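Local coordinates for enterocine A immunity protein (Enterococcus faecium, PDB 2BL8), which confers immunity to the antimicrobial activity of the pediocin-like bacteriocin enterocin A, at residues Arg53-Leu58 against Ala95-Lys100; His10-Asp15 against Glu74-Asn79; Ile83-Thr86 against Leu92-Ala95. All blocks are in the same frame, centred on the assembly; numbering follows the deposited sequence.

Interaction 1. Residues Arg53-Leu58 against Ala95-Lys100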
loop_
_atom_site.group_PDB
_atom_site.type_symbol
_atom_site.label_atom_id
_atom_site.label_comp_id
_atom_site.label_asym_id
_atom_site.label_seq_id
_atom_site.Cartn_x
_atom_site.Cartn_y
_atom_site.Cartn_z
ATOM N N ARG A 53 2.031 1.029 7.562
ATOM C CA ARG A 53 3.290 0.297 7.551
ATOM C C ARG A 53 3.490 -0.311 6.165
ATOM O O ARG A 53 4.609 -0.358 5.645
ATOM C CB ARG A 53 3.275 -0.818 8.604
ATOM C CG ARG A 53 3.306 -0.317 10.038
ATOM C CD ARG A 53 3.230 -1.462 11.053
ATOM N NE ARG A 53 4.286 -2.457 10.873
ATOM C CZ ARG A 53 4.209 -3.499 10.050
ATOM N NH1 ARG A 53 3.119 -3.699 9.319
ATOM N NH2 ARG A 53 5.225 -4.347 9.956
ATOM N N LEU A 54 2.398 -0.775 5.573
ATOM C CA LEU A 54 2.450 -1.383 4.251
ATOM C C LEU A 54 2.852 -0.363 3.198
ATOM O O LEU A 54 3.710 -0.637 2.357
ATOM C CB LEU A 54 1.092 -1.989 3.887
ATOM C CG LEU A 54 0.959 -2.449 2.430
ATOM C CD1 LEU A 54 2.014 -3.502 2.108
ATOM C CD2 LEU A 54 -0.433 -3.001 2.200
ATOM N N VAL A 55 2.243 0.816 3.246
ATOM C CA VAL A 55 2.562 1.853 2.266
ATOM C C VAL A 55 4.018 2.298 2.412
ATOM O O VAL A 55 4.721 2.481 1.413
ATOM C CB VAL A 55 1.612 3.056 2.396
ATOM C CG1 VAL A 55 2.011 4.142 1.406
ATOM C CG2 VAL A 55 0.179 2.610 2.118
ATOM N N ASN A 56 4.477 2.463 3.650
ATOM C CA ASN A 56 5.873 2.842 3.900
ATOM C C ASN A 56 6.779 1.832 3.187
ATOM O O ASN A 56 7.733 2.197 2.495
ATOM C CB ASN A 56 6.212 2.759 5.391
ATOM C CG ASN A 56 5.660 3.906 6.210
ATOM O OD1 ASN A 56 5.704 3.854 7.442
ATOM N ND2 ASN A 56 5.153 4.941 5.552
ATOM N N TYR A 57 6.486 0.553 3.394
ATOM C CA TYR A 57 7.261 -0.529 2.799
ATOM C C TYR A 57 7.253 -0.497 1.269
ATOM O O TYR A 57 8.295 -0.653 0.627
ATOM C CB TYR A 57 6.718 -1.881 3.278
ATOM C CG TYR A 57 7.293 -3.064 2.536
ATOM C CD1 TYR A 57 8.557 -3.565 2.845
ATOM C CD2 TYR A 57 6.589 -3.653 1.488
ATOM C CE1 TYR A 57 9.105 -4.628 2.123
ATOM C CE2 TYR A 57 7.125 -4.706 0.763
ATOM C CZ TYR A 57 8.381 -5.188 1.083
ATOM O OH TYR A 57 8.905 -6.231 0.351
ATOM N N LEU A 58 6.079 -0.291 0.683
ATOM C CA LEU A 58 5.971 -0.275 -0.770
ATOM C C LEU A 58 6.862 0.785 -1.411
ATOM O O LEU A 58 7.582 0.498 -2.369
ATOM C CB LEU A 58 4.508 -0.074 -1.191
ATOM C CG LEU A 58 3.584 -1.253 -0.843
ATOM C CD1 LEU A 58 2.140 -0.914 -1.188
ATOM C CD2 LEU A 58 4.028 -2.496 -1.599
ATOM N N ALA A 95 -1.740 14.560 7.266
ATOM C CA ALA A 95 -1.992 14.936 5.879
ATOM C C ALA A 95 -2.249 13.686 5.067
ATOM O O ALA A 95 -2.174 12.573 5.592
ATOM C CB ALA A 95 -0.777 15.677 5.312
ATOM N N ASP A 96 -2.572 13.868 3.788
ATOM C CA ASP A 96 -2.762 12.726 2.911
ATOM C C ASP A 96 -1.342 12.200 2.749
ATOM O O ASP A 96 -0.383 12.963 2.866
ATOM C CB ASP A 96 -3.316 13.151 1.548
ATOM C CG ASP A 96 -4.765 13.594 1.616
ATOM O OD1 ASP A 96 -5.520 13.047 2.450
ATOM O OD2 ASP A 96 -5.149 14.481 0.822
ATOM N N TYR A 97 -1.195 10.911 2.475
ATOM C CA TYR A 97 0.137 10.336 2.340
ATOM C C TYR A 97 1.051 11.083 1.370
ATOM O O TYR A 97 0.696 11.312 0.209
ATOM C CB TYR A 97 0.057 8.874 1.901
ATOM C CG TYR A 97 1.325 8.113 2.202
ATOM C CD1 TYR A 97 1.487 7.454 3.416
ATOM C CD2 TYR A 97 2.381 8.087 1.292
ATOM C CE1 TYR A 97 2.665 6.789 3.721
ATOM C CE2 TYR A 97 3.568 7.428 1.588
ATOM C CZ TYR A 97 3.706 6.783 2.806
ATOM O OH TYR A 97 4.888 6.166 3.128
ATOM N N GLY A 98 2.230 11.454 1.866
ATOM C CA GLY A 98 3.217 12.141 1.051
ATOM C C GLY A 98 3.094 13.648 0.907
ATOM O O GLY A 98 3.962 14.272 0.299
ATOM N N ASP A 99 2.040 14.240 1.461
ATOM C CA ASP A 99 1.829 15.682 1.352
ATOM C C ASP A 99 2.802 16.477 2.225
ATOM O O ASP A 99 2.903 16.233 3.427
ATOM C CB ASP A 99 0.387 16.027 1.740
ATOM C CG ASP A 99 -0.046 17.384 1.226
ATOM O OD1 ASP A 99 0.689 18.367 1.433
ATOM O OD2 ASP A 99 -1.128 17.467 0.611
ATOM N N LYS A 100 3.503 17.437 1.619
ATOM C CA LYS A 100 4.467 18.259 2.350
ATOM C C LYS A 100 3.828 19.174 3.394
ATOM O O LYS A 100 4.521 19.718 4.254
ATOM C CB LYS A 100 5.284 19.114 1.372
ATOM C CG LYS A 100 4.490 20.218 0.688
ATOM C CD LYS A 100 5.395 21.053 -0.213
ATOM C CE LYS A 100 4.638 22.183 -0.889
ATOM N NZ LYS A 100 5.547 23.006 -1.745
#

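Interaction 2. Residues His10-Asp15 against Glu74-Asn79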
loop_
_atom_site.group_PDB
_atom_site.type_symbol
_atom_site.label_atom_id
_atom_site.label_comp_id
_atom_site.label_asym_id
_atom_site.label_seq_id
_atom_site.Cartn_x
_atom_site.Cartn_y
_atom_site.Cartn_z
ATOM N N HIS A 10 -6.157 -6.912 -2.249
ATOM C CA HIS A 10 -6.397 -8.049 -3.131
ATOM C C HIS A 10 -6.184 -7.623 -4.581
ATOM O O HIS A 10 -5.537 -8.330 -5.351
ATOM C CB HIS A 10 -7.827 -8.567 -2.935
ATOM C CG HIS A 10 -8.069 -9.922 -3.524
ATOM N ND1 HIS A 10 -9.188 -10.672 -3.223
ATOM C CD2 HIS A 10 -7.343 -10.666 -4.391
ATOM C CE1 HIS A 10 -9.137 -11.819 -3.876
ATOM N NE2 HIS A 10 -8.026 -11.841 -4.593
ATOM N N GLU A 11 -6.712 -6.460 -4.946
ATOM C CA GLU A 11 -6.567 -5.965 -6.312
ATOM C C GLU A 11 -5.119 -5.631 -6.665
ATOM O O GLU A 11 -4.667 -5.908 -7.776
ATOM C CB GLU A 11 -7.459 -4.741 -6.526
ATOM C CG GLU A 11 -8.946 -5.044 -6.387
ATOM C CD GLU A 11 -9.823 -3.811 -6.507
ATOM O OE1 GLU A 11 -9.371 -2.711 -6.125
ATOM O OE2 GLU A 11 -10.975 -3.945 -6.970
ATOM N N LEU A 12 -4.393 -5.044 -5.721
ATOM C CA LEU A 12 -2.999 -4.689 -5.964
ATOM C C LEU A 12 -2.178 -5.971 -6.116
ATOM O O LEU A 12 -1.322 -6.072 -6.997
ATOM C CB LEU A 12 -2.460 -3.836 -4.807
ATOM C CG LEU A 12 -1.043 -3.263 -4.930
ATOM C CD1 LEU A 12 -0.942 -2.385 -6.173
ATOM C CD2 LEU A 12 -0.717 -2.454 -3.682
ATOM N N TYR A 13 -2.459 -6.955 -5.268
ATOM C CA TYR A 13 -1.749 -8.229 -5.313
ATOM C C TYR A 13 -1.950 -8.897 -6.669
ATOM O O TYR A 13 -0.989 -9.296 -7.327
ATOM C CB TYR A 13 -2.261 -9.172 -4.219
ATOM C CG TYR A 13 -1.547 -10.508 -4.197
ATOM C CD1 TYR A 13 -0.535 -10.764 -3.276
ATOM C CD2 TYR A 13 -1.851 -11.499 -5.133
ATOM C CE1 TYR A 13 0.163 -11.972 -3.284
ATOM C CE2 TYR A 13 -1.158 -12.707 -5.153
ATOM C CZ TYR A 13 -0.152 -12.935 -4.225
ATOM O OH TYR A 13 0.540 -14.127 -4.239
ATOM N N ASN A 14 -3.210 -9.026 -7.074
ATOM C CA ASN A 14 -3.545 -9.665 -8.341
ATOM C C ASN A 14 -2.966 -8.951 -9.548
ATOM O O ASN A 14 -2.494 -9.594 -10.484
ATOM C CB ASN A 14 -5.065 -9.782 -8.486
ATOM C CG ASN A 14 -5.635 -10.940 -7.693
ATOM O OD1 ASN A 14 -4.969 -11.497 -6.819
ATOM N ND2 ASN A 14 -6.875 -11.308 -7.990
ATOM N N ASP A 15 -2.990 -7.623 -9.535
ATOM C CA ASP A 15 -2.460 -6.870 -10.667
ATOM C C ASP A 15 -0.958 -7.092 -10.827
ATOM O O ASP A 15 -0.457 -7.246 -11.940
ATOM C CB ASP A 15 -2.735 -5.375 -10.500
ATOM C CG ASP A 15 -2.544 -4.613 -11.793
ATOM O OD1 ASP A 15 -3.386 -4.780 -12.699
ATOM O OD2 ASP A 15 -1.552 -3.863 -11.913
ATOM N N GLU A 74 -0.171 2.725 -8.668
ATOM C CA GLU A 74 0.093 3.893 -7.828
ATOM C C GLU A 74 -1.217 4.437 -7.291
ATOM O O GLU A 74 -1.299 4.884 -6.142
ATOM C CB GLU A 74 0.804 4.987 -8.630
ATOM C CG GLU A 74 2.253 4.686 -8.954
ATOM C CD GLU A 74 2.864 5.691 -9.919
ATOM O OE1 GLU A 74 2.189 6.683 -10.272
ATOM O OE2 GLU A 74 4.027 5.483 -10.325
ATOM N N GLU A 75 -2.241 4.402 -8.137
ATOM C CA GLU A 75 -3.566 4.866 -7.767
ATOM C C GLU A 75 -4.175 3.962 -6.697
ATOM O O GLU A 75 -4.825 4.444 -5.767
ATOM C CB GLU A 75 -4.445 4.943 -9.020
ATOM C CG GLU A 75 -4.051 6.131 -9.899
ATOM C CD GLU A 75 -4.388 5.957 -11.363
ATOM O OE1 GLU A 75 -5.182 5.057 -11.707
ATOM O OE2 GLU A 75 -3.852 6.741 -12.177
ATOM N N LEU A 76 -3.957 2.657 -6.814
ATOM C CA LEU A 76 -4.466 1.735 -5.808
ATOM C C LEU A 76 -3.761 2.001 -4.475
ATOM O O LEU A 76 -4.397 2.010 -3.425
ATOM C CB LEU A 76 -4.235 0.284 -6.227
ATOM C CG LEU A 76 -5.088 -0.203 -7.400
ATOM C CD1 LEU A 76 -4.678 -1.626 -7.766
ATOM C CD2 LEU A 76 -6.564 -0.135 -7.026
ATOM N N ILE A 77 -2.451 2.227 -4.514
ATOM C CA ILE A 77 -1.722 2.485 -3.274
ATOM C C ILE A 77 -2.244 3.768 -2.629
ATOM O O ILE A 77 -2.384 3.848 -1.410
ATOM C CB ILE A 77 -0.198 2.581 -3.525
ATOM C CG1 ILE A 77 0.321 1.237 -4.053
ATOM C CG2 ILE A 77 0.524 2.918 -2.226
ATOM C CD1 ILE A 77 1.771 1.271 -4.524
ATOM N N ARG A 78 -2.548 4.765 -3.454
ATOM C CA ARG A 78 -3.082 6.035 -2.959
ATOM C C ARG A 78 -4.422 5.813 -2.261
ATOM O O ARG A 78 -4.667 6.343 -1.175
ATOM C CB ARG A 78 -3.273 7.006 -4.127
ATOM C CG ARG A 78 -3.899 8.339 -3.757
ATOM C CD ARG A 78 -4.138 9.184 -5.002
ATOM N NE ARG A 78 -5.186 8.620 -5.848
ATOM C CZ ARG A 78 -5.391 8.961 -7.118
ATOM N NH1 ARG A 78 -4.613 9.866 -7.699
ATOM N NH2 ARG A 78 -6.377 8.403 -7.807
ATOM N N ASN A 79 -5.289 5.026 -2.891
ATOM C CA ASN A 79 -6.600 4.741 -2.330
ATOM C C ASN A 79 -6.490 3.966 -1.019
ATOM O O ASN A 79 -7.266 4.205 -0.089
ATOM C CB ASN A 79 -7.451 3.976 -3.350
ATOM C CG ASN A 79 -7.827 4.831 -4.550
ATOM O OD1 ASN A 79 -8.432 4.351 -5.508
ATOM N ND2 ASN A 79 -7.474 6.114 -4.496
#

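Interaction 3. Residues Ile83-Thr86 against Leu92-Ala95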
loop_
_atom_site.group_PDB
_atom_site.type_symbol
_atom_site.label_atom_id
_atom_site.label_comp_id
_atom_site.label_asym_id
_atom_site.label_seq_id
_atom_site.Cartn_x
_atom_site.Cartn_y
_atom_site.Cartn_z
ATOM N N ILE A 83 -7.966 5.110 2.767
ATOM C CA ILE A 83 -8.811 4.315 3.653
ATOM C C ILE A 83 -8.224 4.332 5.057
ATOM O O ILE A 83 -8.953 4.448 6.043
ATOM C CB ILE A 83 -8.909 2.855 3.164
ATOM C CG1 ILE A 83 -9.710 2.806 1.863
ATOM C CG2 ILE A 83 -9.548 1.978 4.241
ATOM C CD1 ILE A 83 -9.816 1.423 1.258
ATOM N N GLY A 84 -6.904 4.215 5.140
ATOM C CA GLY A 84 -6.237 4.218 6.426
ATOM C C GLY A 84 -6.328 5.570 7.100
ATOM O O GLY A 84 -6.357 5.663 8.327
ATOM N N ARG A 85 -6.380 6.623 6.292
ATOM C CA ARG A 85 -6.455 7.980 6.810
ATOM C C ARG A 85 -7.788 8.633 6.508
ATOM O O ARG A 85 -7.879 9.541 5.675
ATOM C CB ARG A 85 -5.312 8.818 6.236
ATOM C CG ARG A 85 -3.952 8.353 6.727
ATOM C CD ARG A 85 -2.807 9.219 6.214
ATOM N NE ARG A 85 -1.522 8.631 6.590
ATOM C CZ ARG A 85 -0.340 9.201 6.393
ATOM N NH1 ARG A 85 -0.261 10.396 5.819
ATOM N NH2 ARG A 85 0.766 8.570 6.772
ATOM N N THR A 86 -8.821 8.138 7.183
ATOM C CA THR A 86 -10.174 8.661 7.046
ATOM C C THR A 86 -10.488 9.336 8.374
ATOM O O THR A 86 -10.259 8.765 9.441
ATOM C CB THR A 86 -11.193 7.537 6.787
ATOM O OG1 THR A 86 -10.830 6.824 5.595
ATOM C CG2 THR A 86 -12.587 8.122 6.597
ATOM N N LEU A 92 -4.822 10.028 14.809
ATOM C CA LEU A 92 -4.798 11.256 14.036
ATOM C C LEU A 92 -3.656 11.244 13.030
ATOM O O LEU A 92 -2.540 10.819 13.349
ATOM C CB LEU A 92 -4.659 12.451 14.986
ATOM C CG LEU A 92 -4.597 13.853 14.372
ATOM C CD1 LEU A 92 -5.236 14.855 15.316
ATOM C CD2 LEU A 92 -3.142 14.226 14.094
ATOM N N TYR A 93 -3.947 11.683 11.805
ATOM C CA TYR A 93 -2.935 11.763 10.753
ATOM C C TYR A 93 -2.759 13.242 10.420
ATOM O O TYR A 93 -3.673 14.053 10.627
ATOM C CB TYR A 93 -3.340 10.944 9.515
ATOM C CG TYR A 93 -4.714 11.250 8.963
ATOM C CD1 TYR A 93 -4.901 12.225 7.982
ATOM C CD2 TYR A 93 -5.838 10.594 9.463
ATOM C CE1 TYR A 93 -6.181 12.539 7.513
ATOM C CE2 TYR A 93 -7.111 10.900 9.010
ATOM C CZ TYR A 93 -7.281 11.868 8.043
ATOM O OH TYR A 93 -8.558 12.175 7.634
ATOM N N ARG A 94 -1.587 13.596 9.903
ATOM C CA ARG A 94 -1.291 14.996 9.617
ATOM C C ARG A 94 -1.540 15.483 8.199
ATOM O O ARG A 94 -1.559 16.689 7.960
ATOM C CB ARG A 94 0.155 15.294 10.010
ATOM C CG ARG A 94 0.461 14.943 11.455
ATOM C CD ARG A 94 1.807 15.476 11.902
ATOM N NE ARG A 94 2.107 15.014 13.254
ATOM C CZ ARG A 94 2.747 15.731 14.170
ATOM N NH1 ARG A 94 3.172 16.960 13.892
ATOM N NH2 ARG A 94 2.945 15.220 15.378
ATOM N N ALA A 95 -1.740 14.560 7.266
ATOM C CA ALA A 95 -1.992 14.936 5.879
ATOM C C ALA A 95 -2.249 13.686 5.067
ATOM O O ALA A 95 -2.174 12.573 5.592
ATOM C CB ALA A 95 -0.777 15.677 5.312
#

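Interaction 1. Residues Arg53-Leu58 against Ala95-Lys100
One face of the Tyr97 ring lies against Val55, and the ring edge near the hydroxyl meets the amide of Asn56. Val55 CG1 stands 3.5 Å from the ring centroid, nearly over the ring, in a CH-pi contact. The methyl is shifted toward the hydroxyl-bearing rim, so its nearest ring atom is Tyr97 CZ at 3.4 Å. Val55 and Tyr97 point at each other head-on. Val55 CG1 is trans to the backbone N (chi1 177°), which carries this methyl out to the ring.

At the edge, Asn56 ND2 donates to Tyr97 OH over 2.7 Å. The N-H...O angle of 139° makes the bond clearly bent. The hydroxyl oxygen sits almost in the amide plane, while the amide and ring planes are 46° apart. The CH-pi contact and the hydrogen bond hold the ring at its face and at its hydroxyl.

Tyr97 belongs to a type II turn from Asp96 to Asp99, closed by Asp99 N to Asp96 O at 3.1 Å. Gly98 takes the positive phi of that turn. The ring thus ties the C-terminal segment to helix 48-64. It also touches Ser81 of helix 71-84, whose Ile77 packs on Val55 from within the bundle.

Interaction 2. Residues His10-Asp15 against Glu74-Asn79
Leu12 and Leu76 carry the apolar part of this contact, and they meet where the CA atoms of the two segments come closest, 6.6 Å between Leu12 CA and Leu76 CA. The two leucines lie alongside each other, pointing opposite ways. Leu76 CD1 reaches the backbone of the facing helix, 3.9 Å from Leu12 CA. The two branches Leu12 CD1 and Leu76 CD1 are 4.1 Å apart. Leu12 CG lies trans to its backbone N (chi1 -175°), which swings the isobutyl group toward helix 71-84. This puts CD1 by Leu76 and Leu12 CD2 3.9 Å from Ile77 CG1. Leu12 therefore touches two successive residues of helix 71-84 with its two branches.

At the margin a carboxylate touches the leucine without a polar bond. Glu11 lies across Leu76, nearly perpendicular to it, and Glu11 OE1 comes to 3.9 Å from Leu76 CD2. Outside the contact, Glu11 OE2 has a weak hydrogen bond to Gln7 NE2, and Asp15 OD2 is hydrogen-bonded to Gln73 NE2.

Leu58 of helix 48-64 packs on both Leu12 and Ile77, and Leu31 of helix 25-38 also touches Leu12. The segment axes approach to 10.0 Å and run nearly antiparallel, 160° between their directions. Aliphatic side chains packed between antiparallel helices, closed over by the other two helices, are characteristic of a four-helix bundle core.

Interaction 3. Residues Ile83-Thr86 against Leu92-Ala95
The chain leaves helix 71-84 at Arg85, the first residue to give up helical backbone angles, and it returns past itself so that Arg85 CA and Tyr93 CA lie 6.5 Å apart. Arg85 CB sits over the centre of the Tyr93 ring, 3.6 Å from the centroid and only 9° off the normal. This is a CH-pi contact made by the first carbon of the side chain. The backbone of Arg85 follows the same ring outward, with Arg85 C 3.4 Å from Tyr93 CE2. Near the hydroxyl, Thr86 C is 3.5 Å from Tyr93 OH.

The rest of Arg85 runs on past the root of the tyrosine. Its chain is extended from CG to NE, and Arg85 CD passes 3.8 Å from Tyr93 CB. That extended course brings the guanidinium to Ala95, its plane turned only 19° from that of the ring. There Arg85 NH1 donates to Ala95 O over 2.9 Å, with an N-H...O angle of 147°. The donor comes from above the carbonyl plane. Arg85 NH2 hydrogen-bonds Asn52 OD1 of helix 48-64, so two nitrogens of the group are engaged.

The chemistry is mixed. The aliphatic root of Arg85 supplies the packing, and its charged end supplies the hydrogen bonds. One side chain thus joins the end of helix 71-84, helix 48-64 and the returning C-terminal segment, and the bonds on NH1 and NH2 probably restrict rotation of the guanidinium.

Overall arrangement
Interaction 2 lies in the helical core, between helix 5-17 and helix 71-84. Interactions 1 and 3 lie where the C-terminal segment folds back on the bundle. Interactions 1 and 2 have centres about 14 Å apart, on opposite sides of the chain's centre, and alternate along the chain. They meet through Leu58 and Val55 packing on Ile77, and Leu58 also packs on Leu12. Interactions 1 and 3 have centres about 10 Å apart and share Ala95, and Arg85 NH1 also packs against the backbone of Tyr97, at CA. Interactions 2 and 3 follow in series on helix 71-84, their centres about 18 Å apart. Helix 71-84 thus contributes to the core and, at its end, to docking of the C-terminal segment.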